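Local coordinates for protein VP1 (Polyomavirus HPyV7, PDB 4PCH) that probably forms the outer shell of the virion as the pentameric major capsid protein, of which this chain is the jelly-roll part, and is linked to attachment to host-cell receptors, at residues Y86-E91 against T208-E213; L92-Q97 against T253-Y258; P127-G132 against P178-N183. One frame throughout, in Å; residues are numbered along the deposited sequence.

Interaction 1. Residues Y86-E91 against T208-E213; sequences YRLETE and TPLIDE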
ATOM      1  N   TYR B  86     -27.157   7.472  10.328  1.00 13.99           N
ATOM      2  CA  TYR B  86     -26.243   6.651  11.133  1.00 15.04           C
ATOM      3  C   TYR B  86     -25.244   5.839  10.304  1.00 14.82           C
ATOM      4  O   TYR B  86     -24.297   5.291  10.852  1.00 15.74           O
ATOM      5  CB  TYR B  86     -27.026   5.732  12.084  1.00 16.11           C
ATOM      6  CG  TYR B  86     -27.956   4.763  11.387  1.00 17.98           C
ATOM      7  CD1 TYR B  86     -29.266   5.108  11.101  1.00 16.68           C
ATOM      8  CD2 TYR B  86     -27.518   3.500  11.014  1.00 18.16           C
ATOM      9  CE1 TYR B  86     -30.122   4.221  10.455  1.00 18.39           C
ATOM     10  CE2 TYR B  86     -28.357   2.608  10.382  1.00 18.65           C
ATOM     11  CZ  TYR B  86     -29.650   2.963  10.099  1.00 19.19           C
ATOM     12  OH  TYR B  86     -30.436   2.043   9.461  1.00 19.43           O
ATOM     13  N   ARG B  87     -25.423   5.805   8.987  1.00 14.38           N
ATOM     14  CA  ARG B  87     -24.571   4.987   8.127  1.00 16.17           C
ATOM     15  C   ARG B  87     -24.725   5.489   6.717  1.00 17.08           C
ATOM     16  O   ARG B  87     -25.799   5.955   6.334  1.00 14.86           O
ATOM     17  CB  ARG B  87     -25.021   3.510   8.240  1.00 20.96           C
ATOM     18  CG  ARG B  87     -24.410   2.498   7.297  1.00 30.49           C
ATOM     19  CD  ARG B  87     -24.587   1.062   7.825  1.00 36.71           C
ATOM     20  NE  ARG B  87     -25.950   0.526   7.699  1.00 49.31           N
ATOM     21  CZ  ARG B  87     -26.474   0.026   6.574  1.00 52.00           C
ATOM     22  NH1 ARG B  87     -25.779   0.014   5.443  1.00 37.66           N
ATOM     23  NH2 ARG B  87     -27.712  -0.448   6.566  1.00 43.56           N
ATOM     24  N   LEU B  88     -23.646   5.422   5.941  1.00 15.40           N
ATOM     25  CA  LEU B  88     -23.781   5.678   4.514  1.00 14.74           C
ATOM     26  C   LEU B  88     -22.932   4.723   3.703  1.00 14.73           C
ATOM     27  O   LEU B  88     -21.989   4.121   4.223  1.00 14.06           O
ATOM     28  CB  LEU B  88     -23.465   7.118   4.166  1.00 14.97           C
ATOM     29  CG  LEU B  88     -22.048   7.670   4.246  1.00 15.46           C
ATOM     30  CD1 LEU B  88     -21.151   7.190   3.099  1.00 17.38           C
ATOM     31  CD2 LEU B  88     -22.070   9.186   4.267  1.00 19.81           C
ATOM     32  N   GLU B  89     -23.295   4.595   2.428  1.00 13.96           N
ATOM     33  CA  GLU B  89     -22.409   3.991   1.429  1.00 13.39           C
ATOM     34  C   GLU B  89     -22.050   5.090   0.462  1.00 14.05           C
ATOM     35  O   GLU B  89     -22.885   5.901   0.119  1.00 14.11           O
ATOM     36  CB  GLU B  89     -23.071   2.832   0.664  1.00 15.78           C
ATOM     37  CG  GLU B  89     -23.332   1.582   1.490  1.00 16.20           C
ATOM     38  CD  GLU B  89     -24.531   1.731   2.389  1.00 19.71           C
ATOM     39  OE1 GLU B  89     -25.613   2.042   1.861  1.00 19.50           O
ATOM     40  OE2 GLU B  89     -24.411   1.533   3.633  1.00 19.13           O
ATOM     41  N   THR B  90     -20.800   5.127   0.010  1.00 12.60           N
ATOM     42  CA  THR B  90     -20.436   6.082  -1.040  1.00 11.85           C
ATOM     43  C   THR B  90     -19.484   5.394  -2.013  1.00 14.12           C
ATOM     44  O   THR B  90     -18.672   4.549  -1.593  1.00 14.04           O
ATOM     45  CB  THR B  90     -19.860   7.398  -0.463  1.00 14.26           C
ATOM     46  OG1 THR B  90     -19.608   8.326  -1.557  1.00 13.14           O
ATOM     47  CG2 THR B  90     -18.557   7.141   0.331  1.00 13.77           C
ATOM     48  N   GLU B  91     -19.630   5.681  -3.313  1.00 12.67           N
ATOM     49  CA  GLU B  91     -18.827   5.051  -4.361  1.00 14.21           C
ATOM     50  C   GLU B  91     -18.497   6.080  -5.422  1.00 12.85           C
ATOM     51  O   GLU B  91     -19.356   6.857  -5.839  1.00 13.13           O
ATOM     52  CB  GLU B  91     -19.597   3.944  -5.117  1.00 19.39           C
ATOM     53  CG  GLU B  91     -20.172   2.773  -4.353  1.00 23.40           C
ATOM     54  CD  GLU B  91     -20.973   1.816  -5.260  1.00 28.54           C
ATOM     55  OE1 GLU B  91     -20.535   1.531  -6.441  1.00 27.27           O
ATOM     56  OE2 GLU B  91     -22.036   1.343  -4.762  1.00 28.27           O
ATOM     57  N   THR B 208     -20.017   2.777   5.647  1.00 17.00           N
ATOM     58  CA  THR B 208     -19.322   3.733   6.482  1.00 17.32           C
ATOM     59  C   THR B 208     -20.242   4.141   7.631  1.00 16.71           C
ATOM     60  O   THR B 208     -21.221   4.814   7.393  1.00 16.52           O
ATOM     61  CB  THR B 208     -18.967   4.979   5.654  1.00 18.71           C
ATOM     62  OG1 THR B 208     -18.078   4.597   4.572  1.00 21.12           O
ATOM     63  CG2 THR B 208     -18.332   6.034   6.528  1.00 22.05           C
ATOM     64  N   PRO B 209     -19.902   3.768   8.872  1.00 16.76           N
ATOM     65  CA  PRO B 209     -20.716   4.266   9.971  1.00 17.74           C
ATOM     66  C   PRO B 209     -20.519   5.761  10.172  1.00 17.10           C
ATOM     67  O   PRO B 209     -19.451   6.307   9.905  1.00 15.31           O
ATOM     68  CB  PRO B 209     -20.207   3.475  11.163  1.00 21.36           C
ATOM     69  CG  PRO B 209     -18.784   3.198  10.840  1.00 22.14           C
ATOM     70  CD  PRO B 209     -18.757   2.973   9.358  1.00 20.68           C
ATOM     71  N   LEU B 210     -21.560   6.409  10.673  1.00 14.76           N
ATOM     72  CA  LEU B 210     -21.518   7.835  10.932  1.00 14.91           C
ATOM     73  C   LEU B 210     -21.713   8.154  12.405  1.00 15.12           C
ATOM     74  O   LEU B 210     -21.795   9.319  12.793  1.00 18.29           O
ATOM     75  CB  LEU B 210     -22.607   8.517  10.115  1.00 14.43           C
ATOM     76  CG  LEU B 210     -22.530   8.442   8.595  1.00 14.98           C
ATOM     77  CD1 LEU B 210     -23.772   9.008   7.946  1.00 13.87           C
ATOM     78  CD2 LEU B 210     -21.290   9.157   8.034  1.00 15.39           C
ATOM     79  N   ILE B 211     -21.770   7.137  13.252  1.00 16.50           N
ATOM     80  CA  ILE B 211     -22.024   7.370  14.666  1.00 16.89           C
ATOM     81  C   ILE B 211     -20.758   7.749  15.454  1.00 19.79           C
ATOM     82  O   ILE B 211     -19.665   7.228  15.180  1.00 19.20           O
ATOM     83  CB  ILE B 211     -22.700   6.163  15.363  1.00 19.62           C
ATOM     84  CG1 ILE B 211     -21.895   4.872  15.205  1.00 22.29           C
ATOM     85  CG2 ILE B 211     -24.116   5.972  14.851  1.00 18.15           C
ATOM     86  CD1 ILE B 211     -22.345   3.786  16.130  1.00 25.49           C
ATOM     87  N   ASP B 212     -20.930   8.630  16.442  1.00 20.51           N
ATOM     88  CA  ASP B 212     -19.825   9.082  17.287  1.00 24.71           C
ATOM     89  C   ASP B 212     -19.619   8.111  18.437  1.00 25.49           C
ATOM     90  O   ASP B 212     -20.256   7.052  18.470  1.00 27.91           O
ATOM     91  CB  ASP B 212     -20.062  10.525  17.762  1.00 26.08           C
ATOM     92  CG  ASP B 212     -21.227  10.666  18.717  1.00 23.23           C
ATOM     93  OD1 ASP B 212     -21.670   9.698  19.361  1.00 25.43           O
ATOM     94  OD2 ASP B 212     -21.684  11.806  18.878  1.00 28.23           O
ATOM     95  N   GLU B 213     -18.759   8.459  19.404  1.00 31.75           N
ATOM     96  CA  GLU B 213     -18.470   7.539  20.510  1.00 35.78           C
ATOM     97  C   GLU B 213     -19.641   7.325  21.468  1.00 33.42           C
ATOM     98  O   GLU B 213     -19.597   6.405  22.274  1.00 31.72           O
ATOM     99  CB  GLU B 213     -17.224   7.967  21.301  1.00 41.53           C
ATOM    100  CG  GLU B 213     -17.439   9.127  22.262  1.00 47.78           C
ATOM    101  CD  GLU B 213     -17.187  10.485  21.637  1.00 53.73           C
ATOM    102  OE1 GLU B 213     -17.218  10.598  20.387  1.00 59.19           O
ATOM    103  OE2 GLU B 213     -16.955  11.440  22.410  1.00 64.41           O
TER
HETATM  104  O   HOH W   1     -19.051   3.351   1.789  1.00 22.96           O

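Interaction 2. Residues L92-Q97 against T253-Y258; sequences LLFAPQ and TVQAGY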
ATOM      1  N   LEU B  92     -17.258   6.079  -5.898  1.00 12.93           N
ATOM      2  CA  LEU B  92     -16.875   6.871  -7.055  1.00 12.46           C
ATOM      3  C   LEU B  92     -17.196   6.115  -8.340  1.00 13.38           C
ATOM      4  O   LEU B  92     -16.937   4.914  -8.452  1.00 15.86           O
ATOM      5  CB  LEU B  92     -15.360   7.120  -7.008  1.00 13.20           C
ATOM      6  CG  LEU B  92     -14.777   8.094  -8.031  1.00 18.64           C
ATOM      7  CD1 LEU B  92     -15.457   9.451  -7.980  1.00 18.92           C
ATOM      8  CD2 LEU B  92     -13.290   8.257  -7.720  1.00 25.85           C
ATOM      9  N   LEU B  93     -17.745   6.820  -9.320  1.00 11.72           N
ATOM     10  CA  LEU B  93     -18.014   6.252 -10.624  1.00 11.76           C
ATOM     11  C   LEU B  93     -16.895   6.644 -11.580  1.00 11.44           C
ATOM     12  O   LEU B  93     -16.610   7.849 -11.788  1.00 11.18           O
ATOM     13  CB  LEU B  93     -19.358   6.764 -11.170  1.00 13.66           C
ATOM     14  CG  LEU B  93     -20.599   6.275 -10.388  1.00 16.44           C
ATOM     15  CD1 LEU B  93     -21.035   7.197  -9.274  1.00 20.90           C
ATOM     16  CD2 LEU B  93     -21.747   6.055 -11.324  1.00 22.55           C
ATOM     17  N   PHE B  94     -16.223   5.650 -12.154  1.00 10.63           N
ATOM     18  CA  PHE B  94     -15.088   5.943 -13.033  1.00  9.70           C
ATOM     19  C   PHE B  94     -14.737   4.721 -13.858  1.00 10.94           C
ATOM     20  O   PHE B  94     -14.964   3.593 -13.415  1.00 14.52           O
ATOM     21  CB  PHE B  94     -13.864   6.392 -12.223  1.00 11.20           C
ATOM     22  CG  PHE B  94     -12.818   7.074 -13.039  1.00 10.67           C
ATOM     23  CD1 PHE B  94     -13.109   8.244 -13.706  1.00 11.22           C
ATOM     24  CD2 PHE B  94     -11.543   6.518 -13.186  1.00 13.92           C
ATOM     25  CE1 PHE B  94     -12.169   8.872 -14.479  1.00 13.73           C
ATOM     26  CE2 PHE B  94     -10.592   7.146 -13.990  1.00 12.79           C
ATOM     27  CZ  PHE B  94     -10.912   8.328 -14.619  1.00 10.85           C
ATOM     28  N   ALA B  95     -14.257   4.953 -15.071  1.00 10.31           N
ATOM     29  CA  ALA B  95     -13.811   3.919 -15.996  1.00 11.36           C
ATOM     30  C   ALA B  95     -12.336   4.123 -16.344  1.00 10.85           C
ATOM     31  O   ALA B  95     -11.808   5.241 -16.270  1.00 11.61           O
ATOM     32  CB  ALA B  95     -14.644   3.958 -17.248  1.00 12.06           C
ATOM     33  N   PRO B  96     -11.656   3.046 -16.729  1.00 10.96           N
ATOM     34  CA  PRO B  96     -10.283   3.240 -17.221  1.00 11.29           C
ATOM     35  C   PRO B  96     -10.236   4.143 -18.449  1.00 12.18           C
ATOM     36  O   PRO B  96     -11.084   4.000 -19.362  1.00 14.31           O
ATOM     37  CB  PRO B  96      -9.847   1.829 -17.585  1.00 12.71           C
ATOM     38  CG  PRO B  96     -11.127   1.088 -17.823  1.00 11.65           C
ATOM     39  CD  PRO B  96     -12.089   1.647 -16.846  1.00 10.65           C
ATOM     40  N   GLN B  97      -9.242   5.039 -18.483  1.00 11.85           N
ATOM     41  CA  GLN B  97      -9.078   5.970 -19.582  1.00 11.28           C
ATOM     42  C   GLN B  97      -7.932   5.523 -20.482  1.00 10.91           C
ATOM     43  O   GLN B  97      -6.798   5.459 -20.044  1.00 11.81           O
ATOM     44  CB  GLN B  97      -8.790   7.347 -19.030  1.00 11.35           C
ATOM     45  CG  GLN B  97      -9.818   7.846 -18.042  1.00 11.41           C
ATOM     46  CD  GLN B  97     -11.181   8.073 -18.666  1.00 11.45           C
ATOM     47  OE1 GLN B  97     -11.314   8.727 -19.727  1.00 12.79           O
ATOM     48  NE2 GLN B  97     -12.218   7.550 -18.008  1.00 11.69           N
ATOM     49  N   THR B 253      -5.814  18.891 -18.996  1.00 12.14           N
ATOM     50  CA  THR B 253      -7.128  19.136 -18.443  1.00 12.51           C
ATOM     51  C   THR B 253      -7.319  18.319 -17.169  1.00 11.69           C
ATOM     52  O   THR B 253      -6.840  17.197 -17.077  1.00 11.44           O
ATOM     53  CB  THR B 253      -8.122  18.721 -19.530  1.00 17.47           C
ATOM     54  OG1 THR B 253      -8.040  19.678 -20.623  1.00 16.94           O
ATOM     55  CG2 THR B 253      -9.476  18.668 -19.031  1.00 16.56           C
ATOM     56  N   VAL B 254      -8.046  18.844 -16.202  1.00 11.18           N
ATOM     57  CA  VAL B 254      -8.389  18.042 -15.020  1.00 10.03           C
ATOM     58  C   VAL B 254      -9.415  16.966 -15.344  1.00 12.08           C
ATOM     59  O   VAL B 254     -10.450  17.235 -15.979  1.00 12.44           O
ATOM     60  CB  VAL B 254      -8.892  18.942 -13.875  1.00 11.53           C
ATOM     61  CG1 VAL B 254      -9.381  18.102 -12.720  1.00 11.82           C
ATOM     62  CG2 VAL B 254      -7.796  19.897 -13.466  1.00 11.95           C
ATOM     63  N   GLN B 255      -9.137  15.747 -14.885  1.00 10.79           N
ATOM     64  CA  GLN B 255     -10.075  14.632 -14.950  1.00 10.21           C
ATOM     65  C   GLN B 255     -10.711  14.432 -13.617  1.00 10.20           C
ATOM     66  O   GLN B 255     -10.030  14.134 -12.625  1.00 10.11           O
ATOM     67  CB  GLN B 255      -9.360  13.322 -15.348  1.00 10.38           C
ATOM     68  CG  GLN B 255     -10.256  12.083 -15.347  1.00 11.59           C
ATOM     69  CD  GLN B 255     -11.210  12.081 -16.508  1.00 10.87           C
ATOM     70  OE1 GLN B 255     -10.800  11.935 -17.695  1.00 12.06           O
ATOM     71  NE2 GLN B 255     -12.483  12.266 -16.211  1.00 11.62           N
ATOM     72  N   ALA B 256     -12.036  14.584 -13.577  1.00 10.09           N
ATOM     73  CA  ALA B 256     -12.786  14.288 -12.371  1.00  9.82           C
ATOM     74  C   ALA B 256     -13.490  12.947 -12.480  1.00 11.64           C
ATOM     75  O   ALA B 256     -13.579  12.351 -13.548  1.00 11.85           O
ATOM     76  CB  ALA B 256     -13.810  15.400 -12.104  1.00 10.52           C
ATOM     77  N   GLY B 257     -13.982  12.444 -11.355  1.00 10.73           N
ATOM     78  CA  GLY B 257     -14.906  11.305 -11.398  1.00 10.77           C
ATOM     79  C   GLY B 257     -16.137  11.644 -12.208  1.00 11.44           C
ATOM     80  O   GLY B 257     -16.458  12.806 -12.409  1.00 11.73           O
ATOM     81  N   TYR B 258     -16.825  10.616 -12.700  1.00  9.98           N
ATOM     82  CA  TYR B 258     -18.061  10.796 -13.433  1.00  9.24           C
ATOM     83  C   TYR B 258     -19.222  11.183 -12.537  1.00 10.67           C
ATOM     84  O   TYR B 258     -20.268  11.645 -12.996  1.00 13.69           O
ATOM     85  CB  TYR B 258     -18.405   9.487 -14.104  1.00 10.80           C
ATOM     86  CG  TYR B 258     -17.442   9.012 -15.168  1.00 10.77           C
ATOM     87  CD1 TYR B 258     -16.598   9.902 -15.860  1.00 11.79           C
ATOM     88  CD2 TYR B 258     -17.477   7.692 -15.582  1.00 11.05           C
ATOM     89  CE1 TYR B 258     -15.784   9.445 -16.885  1.00 10.97           C
ATOM     90  CE2 TYR B 258     -16.685   7.236 -16.637  1.00 10.58           C
ATOM     91  CZ  TYR B 258     -15.840   8.122 -17.281  1.00 11.72           C
ATOM     92  OH  TYR B 258     -15.089   7.632 -18.329  1.00 12.15           O
TER

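Interaction 3. Residues P127-G132 against P178-N183; sequences PLDVIG and PTKNDN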
ATOM      1  N   PRO B 127     -24.393  22.693   5.765  1.00 14.71           N
ATOM      2  CA  PRO B 127     -23.238  22.727   4.840  1.00 13.52           C
ATOM      3  C   PRO B 127     -21.910  22.545   5.529  1.00 12.48           C
ATOM      4  O   PRO B 127     -21.757  22.865   6.696  1.00 13.74           O
ATOM      5  CB  PRO B 127     -23.310  24.132   4.203  1.00 16.11           C
ATOM      6  CG  PRO B 127     -24.497  24.793   4.745  1.00 20.32           C
ATOM      7  CD  PRO B 127     -25.212  23.912   5.723  1.00 18.87           C
ATOM      8  N   LEU B 128     -20.948  22.042   4.761  1.00 12.54           N
ATOM      9  CA  LEU B 128     -19.593  21.802   5.199  1.00 12.30           C
ATOM     10  C   LEU B 128     -18.867  23.082   5.601  1.00 13.40           C
ATOM     11  O   LEU B 128     -18.816  24.028   4.819  1.00 13.78           O
ATOM     12  CB  LEU B 128     -18.836  21.135   4.053  1.00 12.15           C
ATOM     13  CG  LEU B 128     -17.353  20.811   4.304  1.00 13.11           C
ATOM     14  CD1 LEU B 128     -17.201  19.667   5.280  1.00 13.48           C
ATOM     15  CD2 LEU B 128     -16.573  20.467   3.043  1.00 12.82           C
ATOM     16  N   ASP B 129     -18.309  23.110   6.807  1.00 12.66           N
ATOM     17  CA  ASP B 129     -17.449  24.225   7.240  1.00 14.34           C
ATOM     18  C   ASP B 129     -16.061  24.040   6.614  1.00 11.79           C
ATOM     19  O   ASP B 129     -15.456  22.933   6.726  1.00 13.11           O
ATOM     20  CB  ASP B 129     -17.318  24.227   8.763  1.00 15.63           C
ATOM     21  CG  ASP B 129     -18.640  24.428   9.472  1.00 16.93           C
ATOM     22  OD1 ASP B 129     -19.312  25.479   9.232  1.00 19.05           O
ATOM     23  OD2 ASP B 129     -18.995  23.551  10.303  1.00 17.56           O
ATOM     24  N   VAL B 130     -15.549  25.119   5.994  1.00 11.68           N
ATOM     25  CA  VAL B 130     -14.222  25.091   5.343  1.00 12.48           C
ATOM     26  C   VAL B 130     -13.372  26.283   5.769  1.00 12.64           C
ATOM     27  O   VAL B 130     -13.874  27.320   6.238  1.00 13.40           O
ATOM     28  CB  VAL B 130     -14.317  25.101   3.778  1.00 12.49           C
ATOM     29  CG1 VAL B 130     -14.691  23.724   3.280  1.00 14.45           C
ATOM     30  CG2 VAL B 130     -15.298  26.151   3.290  1.00 13.97           C
ATOM     31  N   ILE B 131     -12.064  26.112   5.612  1.00 13.31           N
ATOM     32  CA  ILE B 131     -11.102  27.164   5.845  1.00 13.80           C
ATOM     33  C   ILE B 131     -10.498  27.569   4.496  1.00 13.55           C
ATOM     34  O   ILE B 131     -10.138  26.706   3.670  1.00 15.37           O
ATOM     35  CB  ILE B 131      -9.975  26.720   6.795  1.00 14.80           C
ATOM     36  CG1 ILE B 131     -10.524  26.119   8.084  1.00 17.04           C
ATOM     37  CG2 ILE B 131      -9.063  27.899   7.108  1.00 15.02           C
ATOM     38  CD1 ILE B 131      -9.446  25.546   8.962  1.00 16.89           C
ATOM     39  N   GLY B 132     -10.439  28.865   4.256  1.00 13.12           N
ATOM     40  CA  GLY B 132      -9.830  29.401   3.027  1.00 13.81           C
ATOM     41  C   GLY B 132      -8.335  29.537   3.188  1.00 14.15           C
ATOM     42  O   GLY B 132      -7.886  30.181   4.124  1.00 15.59           O
ATOM     43  N   PRO B 178     -11.557  21.231  10.736  1.00 14.88           N
ATOM     44  CA  PRO B 178     -11.654  20.309  11.847  1.00 17.06           C
ATOM     45  C   PRO B 178     -12.022  20.981  13.182  1.00 16.56           C
ATOM     46  O   PRO B 178     -12.362  20.303  14.114  1.00 18.09           O
ATOM     47  CB  PRO B 178     -10.237  19.690  11.899  1.00 20.27           C
ATOM     48  CG  PRO B 178      -9.355  20.790  11.422  1.00 19.96           C
ATOM     49  CD  PRO B 178     -10.150  21.475  10.355  1.00 16.96           C
ATOM     50  N   THR B 179     -11.970  22.314  13.249  1.00 15.63           N
ATOM     51  CA  THR B 179     -12.399  23.040  14.438  1.00 17.05           C
ATOM     52  C   THR B 179     -13.926  23.262  14.478  1.00 15.65           C
ATOM     53  O   THR B 179     -14.443  23.735  15.489  1.00 18.18           O
ATOM     54  CB  THR B 179     -11.677  24.397  14.606  1.00 18.44           C
ATOM     55  OG1 THR B 179     -12.168  25.365  13.658  1.00 17.85           O
ATOM     56  CG2 THR B 179     -10.169  24.235  14.464  1.00 19.76           C
ATOM     57  N   LYS B 180     -14.614  22.929  13.386  1.00 15.20           N
ATOM     58  CA  LYS B 180     -16.072  23.039  13.296  1.00 15.79           C
ATOM     59  C   LYS B 180     -16.586  21.673  12.819  1.00 15.26           C
ATOM     60  O   LYS B 180     -16.084  20.628  13.285  1.00 15.24           O
ATOM     61  CB  LYS B 180     -16.480  24.222  12.411  1.00 17.35           C
ATOM     62  CG  LYS B 180     -15.979  25.552  12.972  1.00 18.30           C
ATOM     63  CD  LYS B 180     -16.482  26.739  12.179  1.00 20.90           C
ATOM     64  CE  LYS B 180     -15.569  27.935  12.352  1.00 25.31           C
ATOM     65  NZ  LYS B 180     -15.388  28.330  13.776  1.00 30.83           N
ATOM     66  N   ASN B 181     -17.576  21.664  11.934  1.00 14.76           N
ATOM     67  CA  ASN B 181     -18.155  20.418  11.438  1.00 14.71           C
ATOM     68  C   ASN B 181     -18.580  19.443  12.525  1.00 15.79           C
ATOM     69  O   ASN B 181     -18.426  18.225  12.357  1.00 16.16           O
ATOM     70  CB  ASN B 181     -17.194  19.740  10.457  1.00 13.40           C
ATOM     71  CG  ASN B 181     -17.125  20.483   9.168  1.00 13.51           C
ATOM     72  OD1 ASN B 181     -18.168  20.753   8.558  1.00 13.33           O
ATOM     73  ND2 ASN B 181     -15.924  20.883   8.764  1.00 13.12           N
ATOM     74  N   ASP B 182     -19.128  19.966  13.638  1.00 16.51           N
ATOM     75  CA  ASP B 182     -19.506  19.002  14.682  0.50 18.60           C
ATOM     76  C   ASP B 182     -20.759  18.175  14.317  1.00 20.13           C
ATOM     77  O   ASP B 182     -20.978  17.147  14.931  1.00 23.48           O
ATOM     78  CB  ASP B 182     -19.652  19.640  16.059  0.50 18.92           C
ATOM     79  CG  ASP B 182     -18.327  19.916  16.734  0.50 22.08           C
ATOM     80  OD1 ASP B 182     -17.472  19.013  16.848  0.50 24.63           O
ATOM     81  OD2 ASP B 182     -18.178  21.051  17.206  0.50 29.80           O
ATOM     82  N   ASN B 183     -21.499  18.550  13.278  1.00 17.10           N
ATOM     83  CA  ASN B 183     -22.617  17.717  12.806  1.00 16.35           C
ATOM     84  C   ASN B 183     -22.446  17.275  11.366  1.00 14.45           C
ATOM     85  O   ASN B 183     -23.420  17.122  10.638  1.00 14.80           O
ATOM     86  CB  ASN B 183     -23.936  18.489  13.025  1.00 15.42           C
ATOM     87  CG  ASN B 183     -25.183  17.606  12.920  1.00 17.29           C
ATOM     88  OD1 ASN B 183     -25.197  16.441  13.340  1.00 15.67           O
ATOM     89  ND2 ASN B 183     -26.260  18.191  12.405  1.00 15.10           N
TER
HETATM   90  O   HOH W   2     -20.803  21.215   8.848  1.00 20.88           O

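Interaction 1. Residues Y86-E91 against T208-E213
Thr208 opens an antiparallel beta pairing with Leu88 inside the jelly-roll of VP1, and the second strand can be followed from there as it peels away. The two residues form a hydrogen-bonded pair: Thr208 N gives its hydrogen to Leu88 O at 2.8 Å, and Leu88 N returns one to Thr208 O at 2.9 Å. Their side chains lie side by side and point the same way, Leu88 CD1 against Thr208 CB, on the face where Trp121 of strand 117-124 packs. A water accepts from Thr90 N and is also bonded to Thr208 OG1, extending the link two residues beyond Leu88. Pro209 faces Arg87 as the non-hydrogen-bonded pair, and Arg87 CA sends a CA-H...O contact to Thr208 O. On the Arg87 side of the sheet its guanidinium bridges Glu89 and, across the pentamer interface, Glu213 of a neighbouring subunit. At Leu210 the strand has turned into loop; its side chain crosses that of Leu88 at about a right angle, CD2 to CD2 at 3.8 Å. Leu210 N donates to Tyr86 O at 3.0 Å, from 56° above the carbonyl plane. Ile211 CG2 then touches Tyr86 CB at 4.0 Å.

Interaction 2. Residues L92-Q97 against T253-Y258
Tyr258 lays one ring face against Phe94, whose CD1 sits 4.3 Å above the centre of the tyrosine ring. The pair is edge-to-face, but well short of perpendicular, with the planes at 51° and the centroids 5.4 Å apart. CG of Phe94 stands anti to the backbone N (chi1 -163°), and from there the end of the side chain comes nearer to the 253-258 segment. Its own rim is met by Gln255: the amide carbon CD lies in the plane of the Phe94 ring, and Gln255 NE2 comes within 3.8 Å of CE1. That amide is held in turn by a bond from NE2 to Ala256 O, made in the carbonyl plane on a lone pair, while Gln255 OE1 is taken by Arg43.

The tyrosine is fixed at both ends. Its backbone N donates to Leu93 O at 2.9 Å, and its hydroxyl accepts from Gln97 NE2, also at 2.9 Å, the two side chains meeting tip to tip with amide and ring planes 85° apart. Gln97 NE2 spends its other hydrogen on Ala95 O, and Gln97 OE1 is bonded to Ser100, so both ends of this buried amide are satisfied. Leu92 CD1 packs against Gly257 CA at 3.9 Å.

The contact ties strand ends of the VP1 jelly-roll at a subunit interface: it joins the end of strand 79-93, and the loop leaving it, to the start of strand 253-271, while Val233 of strand 224-236 packs on Phe94 and Ile133 of a neighbouring subunit on Tyr258.

Interaction 3. Residues P127-G132 against P178-N183
Asn181 and Asp129 grip each other with three hydrogen bonds, and more than half of the buried surface belongs to this pair. The carboxamide of Asn181 reads the backbone of Asp129 much as another strand would: OD1 accepts from Asp129 N and ND2 donates to Asp129 O, each at 2.9 Å and each with an N-H...acceptor angle of 161°. The reply comes from the acid, whose OD2 accepts from Asn181 N on its anti side, 20° out of the carboxylate plane. The two side chains slide past each other in opposite directions, their flat groups 42° apart. A backbone turn with positive phi at Asn181 accompanies this hold.

The buried amide has further partners. A water lies 2.7 Å from Asn181 OD1 and 2.9 Å from Pro127 O, bridging the two, while ND2 also bonds Asp177 O. Leu128 crosses Asn181 obliquely, with CD1 3.6 Å from OD1. Lys180 crosses the acid at about a right angle, its CB 3.3 Å from Asp129 OD2, but its ammonium leads away and makes no salt bridge with Asp129.

Here a side chain in the loop between strands 174-176 and 184-191 hydrogen-bonds to strand 129-132 at Asp129, which also has a backbone bond with Asp177, next to strand 174-176. Strand 161-163 flanks 129-132 on its other edge, Tyr186 of strand 184-191 packs on Asn181, and Leu93 of a neighbouring subunit meets Ile131.

How the interactions relate
Interactions 1 and 2 share strand 79-93 through adjoining segments, 86-91 and then its end with the loop after it, their centres about 24 Å apart: the first pairs it with strand 208-219, the second ties it to strand 253-271 in the same sheet. Along the chain their segments alternate, so the loops they close cross. Interaction 3 is nested inside both loops and joins a strand of the separate three-stranded sheet to a loop, its centre about 18 Å from interaction 1 and about 27 Å from interaction 2, on the opposite side of the chain's centre from the latter. Residues distant in sequence thus knit the jelly-roll and its outlying loops, and all three meet other subunits.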